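Local coordinates for protein catalase (Exiguobacterium oxidotolerans, PDB 2J2M) that probably decomposes hydrogen peroxide to water and oxygen at a buried heme, working as a tetramer, at residues R23-G26 with T31-E34; F91-T96 with D304-E309; M437-N442 with A468-K473; N442-L447 with S475-V480. All blocks are in the same frame, centred on the assembly; numbering follows the deposited sequence.

Contact 1: residues R23-G26 with T31-E34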
# COMPACT_ATOMS: atom_id res chain seq x y z
N ARG A 23 28.78 -9.73 -0.50
CA ARG A 23 29.97 -8.97 -0.18
C ARG A 23 30.11 -8.88 1.34
O ARG A 23 29.24 -8.36 2.02
CB ARG A 23 29.94 -7.58 -0.80
CG ARG A 23 31.24 -6.85 -0.56
CD ARG A 23 31.39 -5.56 -1.35
NE ARG A 23 32.81 -5.20 -1.36
CZ ARG A 23 33.58 -5.15 -2.44
NH1 ARG A 23 34.87 -4.85 -2.31
NH2 ARG A 23 33.07 -5.38 -3.64
N THR A 24 31.21 -9.42 1.86
CA THR A 24 31.41 -9.52 3.31
C THR A 24 32.69 -8.85 3.78
O THR A 24 33.62 -8.64 2.99
CB THR A 24 31.39 -11.00 3.79
OG1 THR A 24 32.35 -11.78 3.04
CG2 THR A 24 29.98 -11.58 3.65
N ALA A 25 32.74 -8.52 5.07
CA ALA A 25 33.89 -7.84 5.63
C ALA A 25 34.97 -8.87 5.95
O ALA A 25 35.29 -9.15 7.12
CB ALA A 25 33.49 -7.05 6.86
N GLY A 26 35.54 -9.45 4.89
CA GLY A 26 36.44 -10.59 5.01
C GLY A 26 35.73 -11.85 4.58
O GLY A 26 34.50 -11.90 4.53
N THR A 31 28.28 -9.34 6.61
CA THR A 31 27.82 -8.83 5.34
C THR A 31 27.77 -7.29 5.34
O THR A 31 27.49 -6.66 6.37
CB THR A 31 26.47 -9.44 5.00
OG1 THR A 31 26.62 -10.87 4.94
CG2 THR A 31 25.90 -8.94 3.65
N LEU A 32 28.06 -6.71 4.18
CA LEU A 32 28.12 -5.26 4.05
C LEU A 32 26.79 -4.64 3.62
O LEU A 32 26.10 -5.16 2.72
CB LEU A 32 29.24 -4.85 3.08
CG LEU A 32 30.66 -5.20 3.53
CD1 LEU A 32 31.69 -4.64 2.51
CD2 LEU A 32 30.94 -4.69 4.94
N LEU A 33 26.45 -3.52 4.26
CA LEU A 33 25.29 -2.74 3.85
C LEU A 33 25.41 -2.29 2.40
O LEU A 33 24.41 -2.07 1.74
CB LEU A 33 25.08 -1.52 4.76
CG LEU A 33 23.76 -0.76 4.59
CD1 LEU A 33 22.56 -1.65 4.90
CD2 LEU A 33 23.73 0.45 5.48
N GLU A 34 26.64 -2.15 1.91
CA GLU A 34 26.86 -1.66 0.55
C GLU A 34 26.65 -2.71 -0.56
O GLU A 34 26.81 -2.39 -1.72
CB GLU A 34 28.25 -1.01 0.40
CG GLU A 34 29.42 -1.96 0.44
CD GLU A 34 30.72 -1.27 0.08
OE1 GLU A 34 31.32 -1.65 -0.96
OE2 GLU A 34 31.14 -0.33 0.81
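The N-terminal arm of the catalase subunit, far from the body of its own chain and threaded among its neighbours, bends sharply here and meets itself in a single beta bridge between T24 and T31. L32 N donates to R23 O at 3.0 Å, in the carbonyl plane and nearly straight, with an N-H...O angle of 160°. Beside this bond the L32 side chain is directed at the 23-26 segment and divides its two methyls between R23 and A25, as a branched leucine can. L32 CD1 lies 3.8 Å from R23 CG and also comes to the edge of the guanidinium, near its plane, while L32 CD2 rests 4.0 Å from A25 CB. T24 CG2 and T31 OG1 approach to 3.7 Å. T24 OG1, set between its own backbone N and carbonyl carbon (chi1 54°), donates to G26 O at 2.6 Å and ties down the inverse gamma turn centred on A25. G26 adopts backbone angles at which a CB would strike the preceding carbonyl oxygen. R23 NE and E34 OE1 are 3.9 Å apart, a long salt bridge with the oxygen well out of the guanidinium plane. Stronger partners lie on other chains: H410 of the second subunit for R23 NE, and, on the fourth subunit, the backbone O of D401 for R23 NH1 and Q333 for E34 OE2. The two charges therefore attract without a directed bond, while these directed hydrogen bonds join subunits.

Contact 2: residues F91-T96 with D304-E309. With HEM (protoporphyrin IX containing Fe), chain E.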
# COMPACT_ATOMS: atom_id res chain seq x y z
N PHE A 91 -10.00 -14.29 -21.86
CA PHE A 91 -9.21 -14.92 -20.80
C PHE A 91 -10.20 -15.42 -19.73
O PHE A 91 -11.13 -14.71 -19.36
CB PHE A 91 -8.16 -13.95 -20.22
CG PHE A 91 -7.27 -14.57 -19.16
CD1 PHE A 91 -6.24 -15.45 -19.53
CD2 PHE A 91 -7.45 -14.30 -17.82
CE1 PHE A 91 -5.43 -16.02 -18.59
CE2 PHE A 91 -6.62 -14.88 -16.85
CZ PHE A 91 -5.61 -15.75 -17.24
N ALA A 92 -10.04 -16.66 -19.31
CA ALA A 92 -10.96 -17.26 -18.35
C ALA A 92 -10.26 -17.65 -17.07
O ALA A 92 -9.06 -17.94 -17.08
CB ALA A 92 -11.66 -18.47 -18.97
N ARG A 93 -11.00 -17.63 -15.97
CA ARG A 93 -10.49 -18.06 -14.66
C ARG A 93 -11.59 -18.83 -13.95
O ARG A 93 -12.71 -18.34 -13.81
CB ARG A 93 -10.00 -16.88 -13.79
CG ARG A 93 -9.43 -17.32 -12.42
CD ARG A 93 -8.70 -16.20 -11.64
NE ARG A 93 -7.99 -16.64 -10.42
CZ ARG A 93 -8.56 -16.89 -9.23
NH1 ARG A 93 -9.89 -16.82 -9.09
NH2 ARG A 93 -7.80 -17.25 -8.18
N PHE A 94 -11.25 -20.03 -13.51
CA PHE A 94 -12.14 -20.89 -12.76
C PHE A 94 -11.54 -21.00 -11.38
O PHE A 94 -10.35 -20.83 -11.21
CB PHE A 94 -12.23 -22.26 -13.44
CG PHE A 94 -12.65 -22.19 -14.89
CD1 PHE A 94 -11.76 -22.51 -15.91
CD2 PHE A 94 -13.94 -21.73 -15.24
CE1 PHE A 94 -12.16 -22.42 -17.25
CE2 PHE A 94 -14.34 -21.65 -16.56
CZ PHE A 94 -13.45 -21.99 -17.57
N SER A 95 -12.37 -21.26 -10.38
CA SER A 95 -11.95 -21.07 -8.99
C SER A 95 -12.84 -21.81 -8.03
O SER A 95 -13.93 -22.22 -8.41
CB SER A 95 -11.92 -19.56 -8.64
OG SER A 95 -13.19 -18.96 -8.82
N THR A 96 -12.36 -22.04 -6.80
CA THR A 96 -13.25 -22.40 -5.70
C THR A 96 -13.62 -21.10 -5.02
O THR A 96 -13.38 -20.06 -5.60
CB THR A 96 -12.60 -23.38 -4.70
OG1 THR A 96 -11.35 -22.85 -4.25
CG2 THR A 96 -12.41 -24.73 -5.35
N ASP A 304 1.36 -17.88 -19.97
CA ASP A 304 2.83 -17.83 -19.92
C ASP A 304 3.32 -17.67 -18.48
O ASP A 304 4.36 -18.21 -18.11
CB ASP A 304 3.34 -16.66 -20.76
CG ASP A 304 3.21 -16.91 -22.26
OD1 ASP A 304 3.14 -18.10 -22.68
OD2 ASP A 304 3.20 -15.92 -23.01
N ASN A 305 2.57 -16.93 -17.67
CA ASN A 305 2.96 -16.67 -16.30
C ASN A 305 1.73 -16.52 -15.41
O ASN A 305 0.83 -15.69 -15.69
CB ASN A 305 3.83 -15.40 -16.25
CG ASN A 305 4.25 -15.05 -14.86
OD1 ASN A 305 3.70 -14.14 -14.24
ND2 ASN A 305 5.25 -15.76 -14.35
N TYR A 306 1.68 -17.31 -14.35
CA TYR A 306 0.47 -17.40 -13.53
C TYR A 306 0.22 -16.08 -12.78
O TYR A 306 -0.87 -15.53 -12.83
CB TYR A 306 0.56 -18.60 -12.57
CG TYR A 306 -0.69 -18.82 -11.73
CD1 TYR A 306 -1.62 -19.84 -12.06
CD2 TYR A 306 -0.94 -18.04 -10.58
CE1 TYR A 306 -2.75 -20.06 -11.28
CE2 TYR A 306 -2.07 -18.26 -9.81
CZ TYR A 306 -2.96 -19.27 -10.16
OH TYR A 306 -4.08 -19.46 -9.38
N PHE A 307 1.25 -15.59 -12.10
CA PHE A 307 1.11 -14.39 -11.33
C PHE A 307 0.59 -13.21 -12.15
O PHE A 307 -0.37 -12.55 -11.72
CB PHE A 307 2.40 -14.01 -10.64
CG PHE A 307 2.25 -12.81 -9.78
CD1 PHE A 307 2.73 -11.57 -10.21
CD2 PHE A 307 1.56 -12.89 -8.56
CE1 PHE A 307 2.55 -10.43 -9.40
CE2 PHE A 307 1.39 -11.78 -7.76
CZ PHE A 307 1.88 -10.53 -8.17
N ALA A 308 1.22 -12.96 -13.30
CA ALA A 308 0.91 -11.82 -14.15
C ALA A 308 -0.39 -11.97 -14.90
O ALA A 308 -0.95 -10.99 -15.40
CB ALA A 308 2.06 -11.53 -15.16
N GLU A 309 -0.89 -13.19 -15.01
CA GLU A 309 -2.10 -13.39 -15.77
C GLU A 309 -3.22 -13.83 -14.85
O GLU A 309 -4.11 -13.04 -14.58
CB GLU A 309 -1.88 -14.36 -16.97
CG GLU A 309 -0.86 -13.87 -18.05
CD GLU A 309 -0.55 -14.94 -19.09
OE1 GLU A 309 -1.49 -15.41 -19.75
OE2 GLU A 309 0.63 -15.32 -19.24
CHA HEM E . -14.88 -13.04 -6.48
CHB HEM E . -18.83 -15.30 -8.24
CHC HEM E . -21.56 -12.82 -5.14
CHD HEM E . -17.78 -10.11 -3.88
C1A HEM E . -15.70 -13.84 -7.26
C2A HEM E . -15.30 -14.70 -8.38
C3A HEM E . -16.40 -15.32 -8.87
C4A HEM E . -17.53 -14.89 -8.07
CMA HEM E . -16.50 -16.32 -10.05
CAA HEM E . -13.84 -14.84 -8.88
CBA HEM E . -13.49 -13.88 -10.01
CGA HEM E . -12.07 -14.19 -10.42
O1A HEM E . -11.15 -13.35 -10.19
O2A HEM E . -11.84 -15.31 -10.96
C1B HEM E . -19.92 -14.79 -7.61
C2B HEM E . -21.32 -15.02 -7.96
C3B HEM E . -22.05 -14.33 -7.09
C4B HEM E . -21.16 -13.65 -6.17
CMB HEM E . -21.85 -15.86 -9.15
CAB HEM E . -23.58 -14.19 -7.05
CBB HEM E . -24.38 -15.23 -7.26
C1C HEM E . -20.83 -11.81 -4.58
C2C HEM E . -21.33 -10.70 -3.80
C3C HEM E . -20.25 -9.95 -3.47
C4C HEM E . -19.06 -10.57 -4.02
CMC HEM E . -22.82 -10.40 -3.44
CAC HEM E . -20.22 -8.66 -2.61
CBC HEM E . -20.60 -7.48 -3.11
C1D HEM E . -16.62 -10.64 -4.41
C2D HEM E . -15.29 -10.11 -4.21
C3D HEM E . -14.38 -11.02 -5.03
C4D HEM E . -15.26 -12.01 -5.65
CMD HEM E . -14.90 -8.84 -3.37
CAD HEM E . -12.86 -10.91 -5.20
CBD HEM E . -12.59 -10.31 -6.58
CGD HEM E . -11.15 -9.85 -6.75
O1D HEM E . -10.35 -9.79 -5.76
O2D HEM E . -10.81 -9.53 -7.90
NA HEM E . -17.07 -14.00 -7.12
NB HEM E . -19.87 -13.96 -6.51
NC HEM E . -19.45 -11.69 -4.70
ND HEM E . -16.56 -11.74 -5.26
FE HEM E . -18.25 -12.63 -6.11
O HOH W 1 -5.26 -17.10 -8.90
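F91, on the beta-barrel strand 87-95, extends its ring toward the first turn of helix 307-311. With CG anti to the backbone N (chi1 -177°), its side chain runs across that of E309, ring and carboxylate planes 47° apart: F91 CZ sits 4.0 Å from E309 CB and F91 CE2 lies 3.9 Å from E309 O. A large flat apolar side chain suits this spot, bridging strand and helix with apolar surface while H63 meets it as well. H63 also bonds E309 OE1. The other carboxylate oxygen, E309 OE2, accepts from N305 N at 3.0 Å, so this glutamate turns back to secure the chain leading into its own helix; there N305 OD1 caps A308 N at 2.9 Å. Two residues after F91, R93 stretches fully from CG to NE and reaches the heme. Its NH1 donates to propionate oxygen O2A of the heme at 3.1 Å, the oxygen lying near the guanidinium plane, and the same nitrogen bonds H56 O. R93 NH2 donates to a water in the guanidinium plane at 2.6 Å, and that water donates to Y306 OH at 2.7 Å, linking arginine and tyrosine indirectly. Y306 OH is bonded to G59 O too. Further along, S95 OG is bonded to H56 ND1. R53, R346 and Q343 also hydrogen-bond the heme. The positive charge of R93 beside O2A would probably favour the ionised propionate, while H56 O and the water leading to Y306 help fix how the guanidinium is turned.

Contact 3: residues M437-N442 with A468-K473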
# COMPACT_ATOMS: atom_id res chain seq x y z
N MET A 437 -30.44 -39.11 -3.27
CA MET A 437 -29.73 -39.92 -2.27
C MET A 437 -28.35 -39.33 -1.93
O MET A 437 -27.95 -39.32 -0.77
CB MET A 437 -29.65 -41.39 -2.71
CG MET A 437 -29.10 -42.36 -1.63
SD MET A 437 -29.86 -42.21 0.03
CE MET A 437 -31.03 -43.59 0.01
N ALA A 438 -27.65 -38.82 -2.95
CA ALA A 438 -26.39 -38.08 -2.73
C ALA A 438 -26.63 -36.87 -1.84
O ALA A 438 -25.85 -36.62 -0.92
CB ALA A 438 -25.77 -37.64 -4.07
N LEU A 439 -27.71 -36.13 -2.12
CA LEU A 439 -28.04 -34.92 -1.35
C LEU A 439 -28.29 -35.25 0.12
O LEU A 439 -27.81 -34.54 1.00
CB LEU A 439 -29.25 -34.20 -1.95
CG LEU A 439 -29.83 -33.02 -1.15
CD1 LEU A 439 -28.91 -31.80 -1.22
CD2 LEU A 439 -31.24 -32.66 -1.59
N LEU A 440 -29.04 -36.32 0.37
CA LEU A 440 -29.35 -36.76 1.73
C LEU A 440 -28.08 -37.16 2.48
O LEU A 440 -27.86 -36.72 3.59
CB LEU A 440 -30.41 -37.89 1.74
CG LEU A 440 -30.87 -38.49 3.08
CD1 LEU A 440 -31.46 -37.42 4.04
CD2 LEU A 440 -31.87 -39.64 2.86
N ASN A 441 -27.22 -37.97 1.86
CA ASN A 441 -25.99 -38.39 2.52
C ASN A 441 -25.02 -37.23 2.81
O ASN A 441 -24.39 -37.20 3.87
CB ASN A 441 -25.32 -39.59 1.80
CG ASN A 441 -26.14 -40.91 1.97
OD1 ASN A 441 -25.82 -41.75 2.83
ND2 ASN A 441 -27.23 -41.05 1.20
N ASN A 442 -24.93 -36.25 1.90
CA ASN A 442 -24.07 -35.07 2.11
C ASN A 442 -24.61 -34.12 3.20
O ASN A 442 -23.85 -33.66 4.05
CB ASN A 442 -23.85 -34.30 0.80
CG ASN A 442 -23.15 -35.12 -0.26
OD1 ASN A 442 -22.32 -35.97 0.04
ND2 ASN A 442 -23.48 -34.87 -1.53
N ALA A 468 -41.59 -32.28 1.98
CA ALA A 468 -41.92 -32.99 3.21
C ALA A 468 -41.18 -34.31 3.37
O ALA A 468 -40.74 -34.62 4.47
CB ALA A 468 -43.45 -33.20 3.31
N SER A 469 -41.03 -35.07 2.28
CA SER A 469 -40.33 -36.36 2.36
C SER A 469 -38.83 -36.22 2.60
O SER A 469 -38.25 -37.02 3.35
CB SER A 469 -40.63 -37.26 1.16
OG SER A 469 -39.95 -36.86 -0.00
N LEU A 470 -38.19 -35.22 1.99
CA LEU A 470 -36.79 -34.93 2.30
C LEU A 470 -36.63 -34.60 3.78
O LEU A 470 -35.71 -35.11 4.44
CB LEU A 470 -36.22 -33.78 1.44
CG LEU A 470 -34.82 -33.28 1.86
CD1 LEU A 470 -33.71 -34.37 1.75
CD2 LEU A 470 -34.41 -32.01 1.11
N GLY A 471 -37.50 -33.74 4.28
CA GLY A 471 -37.47 -33.35 5.68
C GLY A 471 -37.67 -34.54 6.61
O GLY A 471 -37.02 -34.62 7.65
N GLU A 472 -38.56 -35.46 6.24
CA GLU A 472 -38.76 -36.69 7.00
C GLU A 472 -37.52 -37.59 7.02
O GLU A 472 -37.13 -38.13 8.07
CB GLU A 472 -39.95 -37.48 6.45
CG GLU A 472 -41.32 -36.87 6.73
CD GLU A 472 -42.42 -37.53 5.90
OE1 GLU A 472 -43.62 -37.18 6.10
OE2 GLU A 472 -42.09 -38.40 5.04
N LYS A 473 -36.89 -37.77 5.86
CA LYS A 473 -35.66 -38.57 5.77
C LYS A 473 -34.53 -37.99 6.61
O LYS A 473 -33.88 -38.72 7.34
CB LYS A 473 -35.23 -38.75 4.32
CG LYS A 473 -36.18 -39.63 3.54
CD LYS A 473 -36.08 -39.41 2.05
CE LYS A 473 -36.72 -40.60 1.31
NZ LYS A 473 -36.56 -40.53 -0.19
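M437 O is gripped twice by N441, in the helix whose L439 and L440 face L470 and K473: the backbone N of N441 donates to it at 3.0 Å, and ND2 of the N441 side chain at 2.7 Å. The two donors arrive from opposite faces of the carbonyl plane, and the side-chain bond is almost straight at 172°. The helix is 433-447 of the C-terminal helical domain of the catalase, and it packs against helix 468-477. Their segments cross at -41° with axes 11.1 Å apart, a spacing that leucines bridge by their methyl ends. L439 CD2 meets L470 CD2 at 4.2 Å, and L440 CD1 meets L470 CD1 at 4.4 Å. L470 suits the inner position because its branches touch both leucines while Y428, M178 and F463 surround it further. At the start of helix 468-477 D467 OD1 is bonded to both L470 N and S469 OG. Toward solvent the contact changes character. K473 offers its aliphatic base to L440, then carries its extended chain and amine away, so a lysine can close the outer side of the contact without burying its charge. L440, with CG anti to its backbone N (chi1 -180°), lies athwart the lysine chain and sets its CD2 3.8 Å from K473 CB.

Contact 4: residues N442-L447 with S475-V480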
# COMPACT_ATOMS: atom_id res chain seq x y z
N ASN A 442 -24.93 -36.25 1.90
CA ASN A 442 -24.07 -35.07 2.11
C ASN A 442 -24.61 -34.12 3.20
O ASN A 442 -23.85 -33.66 4.05
CB ASN A 442 -23.85 -34.30 0.80
CG ASN A 442 -23.15 -35.12 -0.26
OD1 ASN A 442 -22.32 -35.97 0.04
ND2 ASN A 442 -23.48 -34.87 -1.53
N LEU A 443 -25.91 -33.85 3.17
CA LEU A 443 -26.58 -33.06 4.21
C LEU A 443 -26.45 -33.69 5.60
O LEU A 443 -26.15 -33.00 6.58
CB LEU A 443 -28.07 -32.86 3.90
CG LEU A 443 -28.41 -31.81 2.85
CD1 LEU A 443 -29.91 -31.85 2.56
CD2 LEU A 443 -27.96 -30.42 3.31
N VAL A 444 -26.69 -34.99 5.66
CA VAL A 444 -26.59 -35.69 6.92
C VAL A 444 -25.16 -35.58 7.46
O VAL A 444 -24.95 -35.08 8.58
CB VAL A 444 -27.16 -37.16 6.82
CG1 VAL A 444 -26.78 -37.97 8.03
CG2 VAL A 444 -28.68 -37.12 6.66
N ASN A 445 -24.18 -36.02 6.66
CA ASN A 445 -22.75 -35.86 7.01
C ASN A 445 -22.36 -34.47 7.49
O ASN A 445 -21.49 -34.34 8.35
CB ASN A 445 -21.85 -36.22 5.82
CG ASN A 445 -20.38 -35.98 6.13
OD1 ASN A 445 -19.77 -35.02 5.62
ND2 ASN A 445 -19.80 -36.84 6.98
N ASP A 446 -22.97 -33.44 6.90
CA ASP A 446 -22.69 -32.06 7.27
C ASP A 446 -23.43 -31.65 8.54
O ASP A 446 -22.87 -30.95 9.42
CB ASP A 446 -23.04 -31.12 6.12
CG ASP A 446 -21.97 -30.07 5.90
OD1 ASP A 446 -22.19 -28.89 6.23
OD2 ASP A 446 -20.88 -30.44 5.43
N LEU A 447 -24.70 -32.07 8.66
CA LEU A 447 -25.48 -31.69 9.84
C LEU A 447 -25.07 -32.45 11.10
O LEU A 447 -25.30 -31.97 12.20
CB LEU A 447 -26.99 -31.76 9.57
CG LEU A 447 -27.48 -30.69 8.58
CD1 LEU A 447 -28.76 -31.14 7.82
CD2 LEU A 447 -27.66 -29.33 9.25
N SER A 475 -34.88 -36.02 9.19
CA SER A 475 -35.36 -36.22 10.57
C SER A 475 -35.02 -37.61 11.11
O SER A 475 -34.57 -37.73 12.24
CB SER A 475 -36.88 -36.00 10.61
OG SER A 475 -37.41 -36.38 11.87
N GLU A 476 -35.24 -38.63 10.29
CA GLU A 476 -34.96 -40.01 10.67
C GLU A 476 -33.47 -40.25 10.82
O GLU A 476 -33.02 -40.79 11.83
CB GLU A 476 -35.56 -41.01 9.67
CG GLU A 476 -37.08 -41.23 9.82
CD GLU A 476 -37.48 -42.69 9.54
OE1 GLU A 476 -38.54 -42.92 8.89
OE2 GLU A 476 -36.73 -43.60 9.98
N ALA A 477 -32.71 -39.81 9.82
CA ALA A 477 -31.26 -40.02 9.81
C ALA A 477 -30.53 -39.26 10.92
O ALA A 477 -29.42 -39.61 11.27
CB ALA A 477 -30.67 -39.67 8.43
N LEU A 478 -31.18 -38.26 11.52
CA LEU A 478 -30.48 -37.30 12.39
C LEU A 478 -30.37 -37.44 13.93
O LEU A 478 -29.59 -36.72 14.51
CB LEU A 478 -30.75 -35.84 11.97
CG LEU A 478 -29.61 -35.01 11.33
CD1 LEU A 478 -28.31 -35.76 10.99
CD2 LEU A 478 -30.12 -34.20 10.12
N ASN A 479 -31.15 -38.24 14.66
CA ASN A 479 -32.55 -38.52 14.52
C ASN A 479 -33.19 -37.43 15.38
O ASN A 479 -32.98 -37.39 16.60
CB ASN A 479 -32.87 -39.88 15.15
CG ASN A 479 -31.79 -40.94 14.90
OD1 ASN A 479 -30.63 -40.81 15.33
ND2 ASN A 479 -32.18 -42.03 14.23
N VAL A 480 -33.92 -36.51 14.76
CA VAL A 480 -34.52 -35.38 15.45
C VAL A 480 -36.00 -35.31 15.05
O VAL A 480 -36.31 -35.14 13.86
CB VAL A 480 -33.82 -34.05 15.05
CG1 VAL A 480 -34.57 -32.84 15.64
CG2 VAL A 480 -32.34 -34.04 15.46
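No flat side chain enters the interface where V444 and L447 meet A477 and L478, so neither a ring face nor an amide edge shapes it; the flat carboxylate of D446 serves another side of the helix, where its OD1 is bonded to Y163 OH and W164 NE1. What does meet is a set of apolar groups, in the C-terminal helical domain, between the end of helix 433-447 on one side and, on the other, A477, near the end of helix 468-477, and L478 just after it in sequence. V444 divides its two branches between neighbours. CG2 of V444 abuts A477 CB at 3.7 Å, whereas V444 CG1, anti to the backbone N (chi1 168°), lies 4.0 Å from L478 CD1, the two side chains passing head to tail. The small alanine lets the valine come close to the second backbone. The torsions of L478 are far from staggered, which makes the exact placing of its methyls doubtful. As modelled, L478 lies against both V444 and L447, its CD2 4.0 Å from L447 CB, and it also packs on I460, while L447 reaches A459 and W164. Beyond it the peptide before N479 is modelled cis, unusual for a residue other than proline and to be read with caution. The chain then folds back on S475: S475 OG donates to V480 O at 2.6 Å, from above the carbonyl plane, and V480 N donates to S475 O at 2.9 Å. Across the two segments, then, cohesion is wholly apolar and undirected, whereas directed polar bonds appear to hold the turn 475-480.

The contacts fall into three regions of the subunit. Contacts 3 and 4 are successive levels of one pairing between helices 433-447 and 468-477, with N442 in common and centres about 8 Å apart; no other subunit touches either. Contact 2 belongs to the barrel and alone bonds its heme directly, through a propionate; its nearest atoms are about 15 Å from those of contacts 3 and 4. Contact 1 lies well away on the arm, about 26 Å from contact 2 by nearest atoms, yet the side chain of T31 comes about 10 Å from a bound heme. Both contact 1 and contact 2 reach the second and fourth subunits, so assembly draws on the arm and on the turn leading into helix 307-311.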